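Local coordinates for DTDP-4-dehydrorhamnose reductase, rfbD ortholog (Clostridium acetobutylicum, PDB 1VL0), which probably catalyses the nicotinamide-cofactor-dependent reduction of dTDP-6-deoxy-L-lyxo-4-hexulose to dTDP-L-rhamnose, the closing step in making this activated sugar, at residues D114-G119 against D129-Q134; K122-E127 against Y260-N265; K172-L177 against E232-T237. One frame throughout, in Å; residues are numbered along the deposited sequence. Where two conformers were deposited one is given.

In the fold
Interactions 1 and 2 share one long loop, the link between strand 107-113 and helix 136-151, and their segments alternate along the chain. Interaction 1 folds that loop on itself near the surface; interaction 2, partly buried, ties it to the distant segment 260-265. They touch directly: F117 packs on I125 and L263, and G119 O probably accepts a hydrogen bond from Y260 N. Both combine backbone hydrogen bonds with apolar side chains; interaction 1 adds an Asp-Asn bond and bridging waters, interaction 2 a beta bridge. Interaction 3 is a buried helix pair, its centre about 29 Å and about 26 Å from theirs. Its helices satisfy their own backbones, and side-chain packing joins them without a hydrogen bond.

Interaction 1 (D114-G119 against D129-Q134); sequences DYVFDG and DEVNPQ
The F117 ring meets D129 and E130 with its edge: both carbonyl oxygens lie in the ring plane, E130 O 3.5 Å from CD1, so the slightly positive C-H rim faces oxygen. A third oxygen at this edge is the water bridging D118 N and E130 O. One face carries CG2 of V116, and V131 CG1 adds an apolar contact at CE1. Two further flat groups, the D118 carboxylate and the N132 amide, meet across the contact, turned 72° apart. N132 ND2 lies 3.1 Å from D118 OD2 in a nearly straight bond (169°) that uses the anti side of the carboxylate, while OD1 accepts from E120 N. Having CG anti to the backbone N (chi1 -172°) carries N132 ND2 across to OD2; Q134 NE2 bonds N132 O.

V116 O takes the N132 N-H at 2.8 Å, and P133, with no N-H to offer, lays CD against the same oxygen at 3.3 Å. Another water links Y115 O with Q134 N.

V116, V131 and P133 rest on L142 of helix 136-151, and V116, F117 and V131 also touch R159 of strand 155-164. Y115 packs edge-to-face with Y137, which binds NADH and opens that helix's YxxxK motif of short-chain dehydrogenases.

Interaction 2 (K122-E127 against Y260-N265); sequences KEPITE and YSVLRN
I125 and L263 form a single parallel beta bridge between two otherwise irregular segments, bonded through V262 O and R264 N. I125 N donates to V262 O at 2.9 Å and I125 O accepts from R264 N at 2.8 Å, so one residue spends both its backbone groups on the neighbours of its partner.

The I125 side chain runs along V262 O with CB, CG1 and CD1 in turn. CB also touches L263 CD2 at 4.2 Å. The CG1 branch lies beside the backbone N (chi1 -57°), which brings CG1 within 3.4 Å of V262 O; CD1 then reaches onward to Y260 O, 4.0 Å away. The CG2 branch packs on F117, so this branched apolar residue fills a buried place between two parts of the fold.

P124 suits the position before the bridge because it presents a compact apolar ring: CG lies against V262 CG1 at 4.0 Å, the two side chains side by side, and CB touches R264 CB. Y260 OH abuts this ring, 3.2 Å from P124 CD, without a hydrogen bond to the proline N. Over opposite faces of the Y260 ring, each offset toward the rim, lie the K122 carbonyl carbon and CG2 of V262 from its own segment. The extended R264 chain leads off to a salt bridge with E269.

V262 O has a second, weaker visitor: the CA-H of P124, with CA 3.5 Å from the oxygen and 145° at the hydrogen.

Interaction 3 (K172-L177 against E232-T237); sequences KTMINL and EIFRLT
Apolar contacts make up most of the join between M174 and I175 on helix 170-180 and I233, F234 and T237 on helix 226-237. M174 CG meets I233 CD1 at 4.0 Å, and I175 CG1 meets I233 CG2 at the same distance, both pairs crossing at about a right angle. Branching suits I233 to this place, since CD1 serves M174 while CG2 serves I175. M174 CB lies 3.9 Å from F234 CZ, and I175 CD1 touches T237 CG2 at 4.1 Å.

The aromatic contacts belong to F234. Its edge meets the M174 carbonyl, with O in the ring plane and 3.2 Å from CZ, while the selenium of selenomethionine M174 makes an oblique Met-aromatic contact, 5.2 Å from the ring centroid.

No hydrogen bond crosses between the segments. Within helix 226-237, T237 OG1 donates to I233 O at 2.8 Å (chi1 48°), leaving the methyl for I175; the helical T237 N reaches the same oxygen from the opposite face of its plane.

The axes of segments 172-177 and 232-237 pass 10.1 Å apart and cross at -65°. M174 and F234 both rest on L184 of strand 183-187, consistent with the helix-on-sheet layer of the substrate-binding part of an extended short-chain dehydrogenase.

Interaction 1 (D114-G119 against D129-Q134)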
loop_
_atom_site.group_PDB
_atom_site.type_symbol
_atom_site.label_atom_id
_atom_site.label_comp_id
_atom_site.label_asym_id
_atom_site.label_seq_id
_atom_site.Cartn_x
_atom_site.Cartn_y
_atom_site.Cartn_z
ATOM N N ASP A 114 -16.733 1.538 -9.934
ATOM C CA ASP A 114 -17.576 1.114 -8.795
ATOM C C ASP A 114 -17.627 -0.391 -8.579
ATOM O O ASP A 114 -17.981 -0.842 -7.519
ATOM C CB ASP A 114 -19.030 1.643 -9.009
ATOM C CG ASP A 114 -19.731 1.031 -10.249
ATOM O OD1 ASP A 114 -19.153 1.051 -11.357
ATOM O OD2 ASP A 114 -20.870 0.508 -10.202
ATOM N N TYR A 115 -17.232 -1.183 -9.565
ATOM C CA TYR A 115 -17.170 -2.648 -9.379
ATOM C C TYR A 115 -16.044 -3.109 -8.437
ATOM O O TYR A 115 -15.894 -4.294 -8.188
ATOM C CB TYR A 115 -16.996 -3.367 -10.731
ATOM C CG TYR A 115 -18.301 -3.620 -11.487
ATOM C CD1 TYR A 115 -19.021 -2.574 -12.013
ATOM C CD2 TYR A 115 -18.787 -4.903 -11.664
ATOM C CE1 TYR A 115 -20.194 -2.793 -12.689
ATOM C CE2 TYR A 115 -19.943 -5.131 -12.333
ATOM C CZ TYR A 115 -20.647 -4.058 -12.854
ATOM O OH TYR A 115 -21.832 -4.263 -13.529
ATOM N N VAL A 116 -15.230 -2.187 -7.918
ATOM C CA VAL A 116 -14.284 -2.557 -6.850
ATOM C C VAL A 116 -14.996 -2.836 -5.536
ATOM O O VAL A 116 -14.402 -3.401 -4.640
ATOM C CB VAL A 116 -13.157 -1.530 -6.636
ATOM C CG1 VAL A 116 -12.361 -1.323 -7.963
ATOM C CG2 VAL A 116 -13.663 -0.211 -6.118
ATOM N N PHE A 117 -16.248 -2.425 -5.422
ATOM C CA PHE A 117 -17.064 -2.647 -4.219
ATOM C C PHE A 117 -17.985 -3.847 -4.426
ATOM O O PHE A 117 -18.151 -4.287 -5.557
ATOM C CB PHE A 117 -17.841 -1.387 -3.913
ATOM C CG PHE A 117 -16.955 -0.206 -3.632
ATOM C CD1 PHE A 117 -16.196 -0.154 -2.470
ATOM C CD2 PHE A 117 -16.870 0.854 -4.518
ATOM C CE1 PHE A 117 -15.413 0.951 -2.187
ATOM C CE2 PHE A 117 -16.060 1.947 -4.250
ATOM C CZ PHE A 117 -15.301 1.980 -3.105
ATOM N N ASP A 118 -18.496 -4.423 -3.345
ATOM C CA ASP A 118 -19.290 -5.658 -3.440
ATOM C C ASP A 118 -20.794 -5.451 -3.696
ATOM O O ASP A 118 -21.502 -6.392 -3.965
ATOM C CB ASP A 118 -19.087 -6.577 -2.216
ATOM C CG ASP A 118 -19.473 -5.932 -0.890
ATOM O OD1 ASP A 118 -20.211 -4.920 -0.861
ATOM O OD2 ASP A 118 -19.047 -6.388 0.187
ATOM N N GLY A 119 -21.276 -4.214 -3.613
ATOM C CA GLY A 119 -22.680 -3.932 -3.873
ATOM C C GLY A 119 -23.607 -4.144 -2.700
ATOM O O GLY A 119 -24.805 -4.030 -2.821
ATOM N N ASP A 129 -14.104 3.768 2.078
ATOM C CA ASP A 129 -14.763 2.518 2.325
ATOM C C ASP A 129 -13.970 1.342 1.759
ATOM O O ASP A 129 -13.180 1.504 0.852
ATOM C CB ASP A 129 -16.160 2.568 1.705
ATOM C CG ASP A 129 -17.102 3.471 2.480
ATOM O OD1 ASP A 129 -16.886 3.632 3.703
ATOM O OD2 ASP A 129 -18.063 4.042 1.957
ATOM N N GLU A 130 -14.208 0.140 2.273
ATOM C CA GLU A 130 -13.412 -0.989 1.830
ATOM C C GLU A 130 -13.886 -1.683 0.558
ATOM O O GLU A 130 -15.065 -1.912 0.319
ATOM C CB GLU A 130 -13.165 -1.972 2.976
ATOM C CG GLU A 130 -14.109 -3.131 3.171
ATOM C CD GLU A 130 -13.567 -4.095 4.258
ATOM O OE1 GLU A 130 -12.455 -4.682 4.067
ATOM O OE2 GLU A 130 -14.240 -4.241 5.319
ATOM N N VAL A 131 -12.902 -1.977 -0.289
ATOM C CA VAL A 131 -13.122 -2.621 -1.563
ATOM C C VAL A 131 -13.321 -4.101 -1.336
ATOM O O VAL A 131 -12.865 -4.641 -0.320
ATOM C CB VAL A 131 -11.939 -2.353 -2.529
ATOM C CG1 VAL A 131 -11.801 -0.870 -2.759
ATOM C CG2 VAL A 131 -10.639 -2.967 -1.959
ATOM N N ASN A 132 -14.049 -4.750 -2.229
ATOM C CA ASN A 132 -14.367 -6.178 -2.108
ATOM C C ASN A 132 -14.990 -6.713 -3.424
ATOM O O ASN A 132 -16.125 -7.205 -3.452
ATOM C CB ASN A 132 -15.305 -6.440 -0.939
ATOM C CG ASN A 132 -15.498 -7.918 -0.677
ATOM O OD1 ASN A 132 -14.605 -8.693 -0.947
ATOM N ND2 ASN A 132 -16.665 -8.310 -0.157
ATOM N N PRO A 133 -14.228 -6.641 -4.523
ATOM C CA PRO A 133 -14.757 -6.964 -5.840
ATOM C C PRO A 133 -15.247 -8.398 -5.896
ATOM O O PRO A 133 -14.567 -9.279 -5.395
ATOM C CB PRO A 133 -13.556 -6.756 -6.770
ATOM C CG PRO A 133 -12.394 -6.841 -5.908
ATOM C CD PRO A 133 -12.808 -6.304 -4.569
ATOM N N GLN A 134 -16.400 -8.599 -6.532
ATOM C CA GLN A 134 -17.016 -9.898 -6.686
ATOM C C GLN A 134 -17.049 -10.323 -8.144
ATOM O O GLN A 134 -17.664 -11.303 -8.481
ATOM C CB GLN A 134 -18.454 -9.848 -6.174
ATOM C CG GLN A 134 -18.611 -9.383 -4.747
ATOM C CD GLN A 134 -17.959 -10.333 -3.769
ATOM O OE1 GLN A 134 -18.201 -11.544 -3.796
ATOM N NE2 GLN A 134 -17.096 -9.782 -2.910
HETATM O O HOH W 1 -17.221 -6.619 -8.612
HETATM O O HOH W 2 -17.206 -3.290 -0.885
#

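Interaction 2 (K122-E127 against Y260-N265)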
loop_
_atom_site.group_PDB
_atom_site.type_symbol
_atom_site.label_atom_id
_atom_site.label_comp_id
_atom_site.label_asym_id
_atom_site.label_seq_id
_atom_site.Cartn_x
_atom_site.Cartn_y
_atom_site.Cartn_z
ATOM N N LYS A 122 -25.379 0.278 1.766
ATOM C CA LYS A 122 -26.737 0.761 1.946
ATOM C C LYS A 122 -26.797 2.278 1.851
ATOM O O LYS A 122 -27.887 2.854 1.906
ATOM C CB LYS A 122 -27.297 0.271 3.289
ATOM C CG LYS A 122 -28.061 -1.100 3.219
ATOM C CD LYS A 122 -27.145 -2.329 3.372
ATOM C CE LYS A 122 -27.795 -3.641 2.820
ATOM N NZ LYS A 122 -26.778 -4.745 2.555
ATOM N N GLU A 123 -25.635 2.924 1.697
ATOM C CA GLU A 123 -25.566 4.373 1.499
ATOM C C GLU A 123 -24.383 4.739 0.583
ATOM O O GLU A 123 -23.484 3.900 0.363
ATOM C CB GLU A 123 -25.469 5.058 2.850
ATOM C CG GLU A 123 -24.414 4.501 3.791
ATOM C CD GLU A 123 -24.271 5.338 5.083
ATOM O OE1 GLU A 123 -23.733 6.491 5.027
ATOM O OE2 GLU A 123 -24.690 4.821 6.162
ATOM N N PRO A 124 -24.385 5.965 0.031
ATOM C CA PRO A 124 -23.336 6.376 -0.908
ATOM C C PRO A 124 -21.889 6.076 -0.403
ATOM O O PRO A 124 -21.508 6.378 0.767
ATOM C CB PRO A 124 -23.586 7.882 -1.096
ATOM C CG PRO A 124 -25.060 8.004 -0.872
ATOM C CD PRO A 124 -25.361 7.055 0.236
ATOM N N ILE A 125 -21.118 5.446 -1.289
ATOM C CA ILE A 125 -19.864 4.813 -0.904
ATOM C C ILE A 125 -18.774 5.817 -1.097
ATOM O O ILE A 125 -18.678 6.406 -2.157
ATOM C CB ILE A 125 -19.622 3.582 -1.775
ATOM C CG1 ILE A 125 -20.801 2.615 -1.657
ATOM C CG2 ILE A 125 -18.359 2.896 -1.384
ATOM C CD1 ILE A 125 -20.829 1.632 -2.845
ATOM N N THR A 126 -17.951 6.016 -0.072
ATOM C CA THR A 126 -16.822 6.946 -0.173
ATOM C C THR A 126 -15.514 6.250 -0.508
ATOM O O THR A 126 -15.382 5.044 -0.440
ATOM C CB THR A 126 -16.582 7.759 1.085
ATOM O OG1 THR A 126 -15.801 7.001 2.000
ATOM C CG2 THR A 126 -17.842 8.158 1.768
ATOM N N GLU A 127 -14.547 7.061 -0.884
ATOM C CA GLU A 127 -13.223 6.576 -1.218
ATOM C C GLU A 127 -12.503 5.899 -0.035
ATOM O O GLU A 127 -11.485 5.298 -0.232
ATOM C CB GLU A 127 -12.385 7.764 -1.665
ATOM C CG GLU A 127 -12.868 8.459 -2.937
ATOM C CD GLU A 127 -13.916 9.557 -2.730
ATOM O OE1 GLU A 127 -14.641 9.554 -1.695
ATOM O OE2 GLU A 127 -14.032 10.408 -3.639
ATOM N N TYR A 260 -26.156 -2.161 -5.111
ATOM C CA TYR A 260 -26.081 -0.794 -4.714
ATOM C C TYR A 260 -24.652 -0.294 -4.970
ATOM O O TYR A 260 -23.722 -0.669 -4.244
ATOM C CB TYR A 260 -26.426 -0.643 -3.238
ATOM C CG TYR A 260 -26.506 0.821 -2.792
ATOM C CD1 TYR A 260 -25.347 1.558 -2.556
ATOM C CD2 TYR A 260 -27.713 1.452 -2.615
ATOM C CE1 TYR A 260 -25.389 2.875 -2.168
ATOM C CE2 TYR A 260 -27.770 2.778 -2.180
ATOM C CZ TYR A 260 -26.608 3.486 -1.985
ATOM O OH TYR A 260 -26.668 4.802 -1.605
ATOM N N SER A 261 -24.492 0.548 -5.986
ATOM C CA SER A 261 -23.192 1.069 -6.344
ATOM C C SER A 261 -23.166 2.587 -6.465
ATOM O O SER A 261 -22.460 3.139 -7.299
ATOM C CB SER A 261 -22.721 0.411 -7.645
ATOM O OG SER A 261 -23.744 0.389 -8.599
ATOM N N VAL A 262 -23.904 3.258 -5.587
ATOM C CA VAL A 262 -23.888 4.714 -5.559
ATOM C C VAL A 262 -22.566 5.131 -4.926
ATOM O O VAL A 262 -22.288 4.750 -3.796
ATOM C CB VAL A 262 -25.074 5.299 -4.762
ATOM C CG1 VAL A 262 -24.988 6.826 -4.710
ATOM C CG2 VAL A 262 -26.349 4.894 -5.393
ATOM N N LEU A 263 -21.762 5.898 -5.674
ATOM C CA LEU A 263 -20.551 6.437 -5.147
ATOM C C LEU A 263 -20.760 7.861 -4.702
ATOM O O LEU A 263 -21.255 8.677 -5.455
ATOM C CB LEU A 263 -19.469 6.434 -6.221
ATOM C CG LEU A 263 -19.192 5.090 -6.866
ATOM C CD1 LEU A 263 -17.999 5.271 -7.867
ATOM C CD2 LEU A 263 -18.858 4.039 -5.862
ATOM N N ARG A 264 -20.347 8.178 -3.491
ATOM C CA ARG A 264 -20.313 9.549 -3.072
ATOM C C ARG A 264 -19.009 10.154 -3.609
ATOM O O ARG A 264 -17.947 9.542 -3.493
ATOM C CB ARG A 264 -20.340 9.614 -1.567
ATOM C CG ARG A 264 -20.468 10.988 -1.018
ATOM C CD ARG A 264 -20.706 11.026 0.454
ATOM N NE ARG A 264 -20.673 12.411 0.929
ATOM C CZ ARG A 264 -20.791 12.802 2.193
ATOM N NH1 ARG A 264 -20.981 11.925 3.132
ATOM N NH2 ARG A 264 -20.713 14.087 2.507
ATOM N N ASN A 265 -19.087 11.361 -4.154
ATOM C CA ASN A 265 -17.935 12.086 -4.603
ATOM C C ASN A 265 -17.355 12.853 -3.415
ATOM O O ASN A 265 -17.178 14.106 -3.457
ATOM C CB ASN A 265 -18.292 13.091 -5.717
ATOM C CG ASN A 265 -18.638 12.462 -7.075
ATOM O OD1 ASN A 265 -18.886 11.267 -7.236
ATOM N ND2 ASN A 265 -18.710 13.303 -8.051
#

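Interaction 3 (K172-L177 against E232-T237)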
loop_
_atom_site.group_PDB
_atom_site.type_symbol
_atom_site.label_atom_id
_atom_site.label_comp_id
_atom_site.label_asym_id
_atom_site.label_seq_id
_atom_site.Cartn_x
_atom_site.Cartn_y
_atom_site.Cartn_z
ATOM N N LYS A 172 -27.894 4.724 -25.720
ATOM C CA LYS A 172 -28.057 4.291 -27.108
ATOM C C LYS A 172 -28.801 2.956 -27.230
ATOM O O LYS A 172 -29.682 2.775 -28.082
ATOM C CB LYS A 172 -26.694 4.245 -27.816
ATOM C CG LYS A 172 -26.080 5.617 -28.025
ATOM C CD LYS A 172 -24.812 5.531 -28.925
ATOM C CE LYS A 172 -24.152 6.867 -29.143
ATOM N NZ LYS A 172 -22.976 6.720 -30.111
ATOM N N THR A 173 -28.453 2.024 -26.359
ATOM C CA THR A 173 -29.131 0.735 -26.296
ATOM C C THR A 173 -30.635 0.849 -26.053
ATOM O O THR A 173 -31.430 0.274 -26.787
ATOM C CB THR A 173 -28.474 -0.089 -25.206
ATOM O OG1 THR A 173 -27.123 -0.358 -25.607
ATOM C CG2 THR A 173 -29.124 -1.466 -25.056
HETATM N N MSE A 174 -31.003 1.583 -25.009
HETATM C CA MSE A 174 -32.388 1.831 -24.701
HETATM C C MSE A 174 -33.133 2.488 -25.839
HETATM O O MSE A 174 -34.252 2.113 -26.106
HETATM C CB MSE A 174 -32.514 2.736 -23.479
HETATM C CG MSE A 174 -32.360 2.025 -22.174
HETATM SE SE MSE A 174 -33.594 0.449 -21.913
HETATM C CE MSE A 174 -32.258 -0.888 -22.156
ATOM N N ILE A 175 -32.529 3.507 -26.451
ATOM C CA ILE A 175 -33.113 4.204 -27.602
ATOM C C ILE A 175 -33.389 3.238 -28.706
ATOM O O ILE A 175 -34.482 3.239 -29.243
ATOM C CB ILE A 175 -32.223 5.392 -28.081
ATOM C CG1 ILE A 175 -32.356 6.544 -27.084
ATOM C CG2 ILE A 175 -32.672 5.902 -29.452
ATOM C CD1 ILE A 175 -31.321 7.674 -27.200
ATOM N N ASN A 176 -32.432 2.380 -29.033
ATOM C CA ASN A 176 -32.638 1.416 -30.120
ATOM C C ASN A 176 -33.696 0.398 -29.781
ATOM O O ASN A 176 -34.560 0.080 -30.584
ATOM C CB ASN A 176 -31.308 0.782 -30.499
ATOM C CG ASN A 176 -30.369 1.793 -31.148
ATOM O OD1 ASN A 176 -30.828 2.803 -31.709
ATOM N ND2 ASN A 176 -29.056 1.546 -31.065
ATOM N N LEU A 177 -33.619 -0.150 -28.592
ATOM C CA LEU A 177 -34.605 -1.136 -28.195
ATOM C C LEU A 177 -36.013 -0.535 -28.158
ATOM O O LEU A 177 -36.997 -1.185 -28.484
ATOM C CB LEU A 177 -34.271 -1.715 -26.809
ATOM C CG LEU A 177 -33.055 -2.640 -26.744
ATOM C CD1 LEU A 177 -32.796 -3.026 -25.315
ATOM C CD2 LEU A 177 -33.243 -3.874 -27.638
ATOM N N GLU A 232 -36.449 7.880 -17.745
ATOM C CA GLU A 232 -36.077 9.253 -18.057
ATOM C C GLU A 232 -35.605 9.379 -19.492
ATOM O O GLU A 232 -35.938 10.352 -20.137
ATOM C CB GLU A 232 -35.043 9.769 -17.079
ATOM C CG GLU A 232 -34.558 11.202 -17.306
ATOM C CD GLU A 232 -35.581 12.273 -16.952
ATOM O OE1 GLU A 232 -36.717 11.961 -16.527
ATOM O OE2 GLU A 232 -35.218 13.450 -17.084
ATOM N N ILE A 233 -34.849 8.403 -19.985
ATOM C CA ILE A 233 -34.401 8.400 -21.401
ATOM C C ILE A 233 -35.605 8.517 -22.353
ATOM O O ILE A 233 -35.600 9.328 -23.301
ATOM C CB ILE A 233 -33.608 7.120 -21.734
ATOM C CG1 ILE A 233 -32.207 7.135 -21.057
ATOM C CG2 ILE A 233 -33.410 6.968 -23.231
ATOM C CD1 ILE A 233 -31.548 5.765 -20.925
ATOM N N PHE A 234 -36.630 7.696 -22.105
ATOM C CA PHE A 234 -37.822 7.684 -22.963
ATOM C C PHE A 234 -38.722 8.936 -22.780
ATOM O O PHE A 234 -39.274 9.466 -23.757
ATOM C CB PHE A 234 -38.603 6.378 -22.756
ATOM C CG PHE A 234 -37.821 5.147 -23.150
ATOM C CD1 PHE A 234 -37.131 5.098 -24.367
ATOM C CD2 PHE A 234 -37.765 4.044 -22.301
ATOM C CE1 PHE A 234 -36.415 3.968 -24.726
ATOM C CE2 PHE A 234 -37.053 2.883 -22.656
ATOM C CZ PHE A 234 -36.375 2.846 -23.872
ATOM N N ARG A 235 -38.778 9.458 -21.549
ATOM C CA ARG A 235 -39.389 10.757 -21.327
ATOM C C ARG A 235 -38.721 11.878 -22.137
ATOM O O ARG A 235 -39.395 12.694 -22.790
ATOM C CB ARG A 235 -39.389 11.111 -19.850
ATOM C CG ARG A 235 -40.258 12.306 -19.509
ATOM C CD ARG A 235 -40.022 12.917 -18.136
ATOM N NE ARG A 235 -38.722 13.595 -18.019
ATOM C CZ ARG A 235 -38.471 14.846 -18.399
ATOM N NH1 ARG A 235 -39.396 15.602 -18.927
ATOM N NH2 ARG A 235 -37.255 15.340 -18.285
ATOM N N LEU A 236 -37.408 11.890 -22.147
ATOM C CA LEU A 236 -36.657 12.926 -22.867
ATOM C C LEU A 236 -36.735 12.796 -24.387
ATOM O O LEU A 236 -36.748 13.807 -25.112
ATOM C CB LEU A 236 -35.195 12.898 -22.420
ATOM C CG LEU A 236 -34.860 13.486 -21.045
ATOM C CD1 LEU A 236 -33.443 13.097 -20.645
ATOM C CD2 LEU A 236 -35.016 14.996 -21.003
ATOM N N THR A 237 -36.752 11.569 -24.902
ATOM C CA THR A 237 -36.719 11.355 -26.373
ATOM C C THR A 237 -38.126 11.381 -26.973
ATOM O O THR A 237 -38.297 11.616 -28.170
ATOM C CB THR A 237 -36.100 10.002 -26.715
ATOM O OG1 THR A 237 -36.719 9.007 -25.882
ATOM C CG2 THR A 237 -34.623 9.968 -26.374
#